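Local coordinates for protein DMATS type aromatic prenyltransferase (Micromonospora olivasterospora, PDB 6ZRY) that probably transfers a dimethylallyl group to the indole ring of tryptophan, as a member of the ABBA-barrel aromatic prenyltransferases, at residues A[108-113]-A[202-208]. Sequence-based numbering, arbitrary orientation.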
# COMPACT_ATOMS: atom_id res chain seq x y z
N LEU A 108 13.94 -16.40 -7.97
CA LEU A 108 12.45 -16.52 -7.84
C LEU A 108 11.87 -16.99 -9.17
O LEU A 108 12.43 -16.68 -10.20
CB LEU A 108 11.85 -15.17 -7.44
CG LEU A 108 12.50 -14.49 -6.23
CD1 LEU A 108 11.73 -13.24 -5.84
CD2 LEU A 108 12.59 -15.45 -5.06
N SER A 109 10.78 -17.73 -9.12
CA SER A 109 9.95 -18.08 -10.29
C SER A 109 8.79 -17.09 -10.36
O SER A 109 8.18 -16.83 -9.31
CB SER A 109 9.48 -19.51 -10.21
OG SER A 109 9.28 -19.89 -8.86
N THR A 110 8.54 -16.53 -11.53
CA THR A 110 7.55 -15.43 -11.74
C THR A 110 6.51 -15.86 -12.77
O THR A 110 5.91 -14.97 -13.39
CB THR A 110 8.26 -14.16 -12.18
OG1 THR A 110 8.88 -14.47 -13.44
CG2 THR A 110 9.28 -13.68 -11.17
N SER A 111 6.29 -17.16 -12.93
CA SER A 111 5.42 -17.74 -13.98
C SER A 111 3.98 -17.24 -13.80
O SER A 111 3.36 -16.94 -14.79
CB SER A 111 5.49 -19.24 -13.98
OG SER A 111 4.75 -19.74 -12.89
N ARG A 112 3.48 -17.16 -12.57
CA ARG A 112 2.08 -16.70 -12.31
C ARG A 112 1.93 -15.25 -12.75
O ARG A 112 1.03 -14.96 -13.55
CB ARG A 112 1.67 -16.87 -10.84
CG ARG A 112 1.53 -18.31 -10.40
CD ARG A 112 0.31 -18.51 -9.51
NE ARG A 112 0.13 -19.90 -9.09
CZ ARG A 112 0.86 -20.49 -8.16
NH1 ARG A 112 0.63 -21.76 -7.84
NH2 ARG A 112 1.83 -19.83 -7.55
N LEU A 113 2.83 -14.37 -12.30
CA LEU A 113 2.87 -12.94 -12.72
C LEU A 113 3.03 -12.86 -14.25
O LEU A 113 2.26 -12.13 -14.90
CB LEU A 113 4.01 -12.21 -11.97
CG LEU A 113 4.26 -10.76 -12.38
CD1 LEU A 113 3.04 -9.89 -12.07
CD2 LEU A 113 5.50 -10.19 -11.71
N LEU A 202 5.78 -11.52 -6.14
CA LEU A 202 6.68 -11.67 -7.30
C LEU A 202 6.94 -13.17 -7.50
O LEU A 202 6.86 -13.65 -8.64
CB LEU A 202 7.98 -10.92 -7.01
CG LEU A 202 9.02 -10.95 -8.12
CD1 LEU A 202 8.47 -10.37 -9.41
CD2 LEU A 202 10.27 -10.22 -7.71
N HIS A 203 7.18 -13.87 -6.40
CA HIS A 203 7.55 -15.31 -6.38
C HIS A 203 6.28 -16.15 -6.45
O HIS A 203 5.39 -15.95 -5.60
CB HIS A 203 8.37 -15.62 -5.13
CG HIS A 203 8.83 -17.03 -5.05
ND1 HIS A 203 9.41 -17.67 -6.12
CD2 HIS A 203 8.80 -17.92 -4.03
CE1 HIS A 203 9.71 -18.91 -5.78
NE2 HIS A 203 9.35 -19.09 -4.50
N ASP A 204 6.20 -17.08 -7.40
CA ASP A 204 5.15 -18.14 -7.41
C ASP A 204 5.14 -18.83 -6.05
O ASP A 204 6.15 -19.41 -5.69
CB ASP A 204 5.41 -19.19 -8.49
CG ASP A 204 5.41 -18.66 -9.90
OD1 ASP A 204 4.79 -17.60 -10.14
OD2 ASP A 204 6.03 -19.32 -10.76
N GLY A 205 4.03 -18.76 -5.33
CA GLY A 205 3.81 -19.55 -4.10
C GLY A 205 3.24 -20.93 -4.44
O GLY A 205 3.04 -21.25 -5.61
N PRO A 206 2.95 -21.78 -3.43
CA PRO A 206 2.34 -23.09 -3.66
C PRO A 206 0.98 -23.00 -4.36
O PRO A 206 0.64 -23.90 -5.05
CB PRO A 206 2.19 -23.69 -2.25
CG PRO A 206 2.23 -22.48 -1.31
CD PRO A 206 3.17 -21.50 -1.99
N GLN A 207 0.24 -21.91 -4.16
CA GLN A 207 -1.08 -21.71 -4.80
C GLN A 207 -1.22 -20.24 -5.25
O GLN A 207 -0.50 -19.36 -4.72
CB GLN A 207 -2.20 -22.17 -3.86
CG GLN A 207 -2.11 -21.62 -2.46
CD GLN A 207 -3.17 -22.18 -1.55
OE1 GLN A 207 -4.03 -22.97 -1.97
NE2 GLN A 207 -3.13 -21.77 -0.29
N ALA A 208 -2.06 -20.01 -6.24
CA ALA A 208 -2.36 -18.66 -6.76
C ALA A 208 -3.00 -17.86 -5.62
O ALA A 208 -3.87 -18.42 -4.88
CB ALA A 208 -3.24 -18.75 -7.98
O HOH W 1 4.63 -15.06 -9.85
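The carboxylate of Asp204 reaches Ser111 and Arg112 at the start of the short helix 111-114 from the loop joining strands 193-201 and 209-220. Asp204 OD1 accepts the backbone N of Arg112 at 2.8 Å, on its syn side but somewhat out of the carboxylate plane, the N-H pointing almost straight at it (165°). Ser111 OG lies 2.5 Å from Asp204 OD2, above the carboxylate plane, and Ser111 N adds a weak bond to the same oxygen. A water donates to Asp204 OD1 and Leu202 O and accepts from Leu113 N, linking the carboxylate to the next amide of the helix. A backbone bond also joins the segments, Asp204 N to Ser109 O at 2.8 Å.

Arg112, bent at chi2 (-138°), stretches along the loop; its NH2 bonds Gly205 O at 2.7 Å within the guanidinium plane, and Ala208 N and Gln207 C lie over one face, toward its rim. Asp204 attracts it by charge alone, and Arg112 NH1 forms a weak, long ion pair with Glu266 OE1, which also accepts Ala208 N.

Beneath this polar cluster the packing is close and apolar. The two methyls of Leu202 part ways, CD1 meeting Leu113 CD2 and Thr110 CG2 while CD2 meets Leu108 CD1 (3.8 Å), and Leu202 also rests on Ala103 of helix 88-106 and on strand 141-149.

The solvent side is looser: exposed Pro206 and Gln207 point away, and His203 ND1 accepts Ser109 N in the ring plane over a longer 3.3 Å. Gripped by two amides, a hydroxyl and a water, Asp204 is probably favoured as the anion and ties this loop to the helix start.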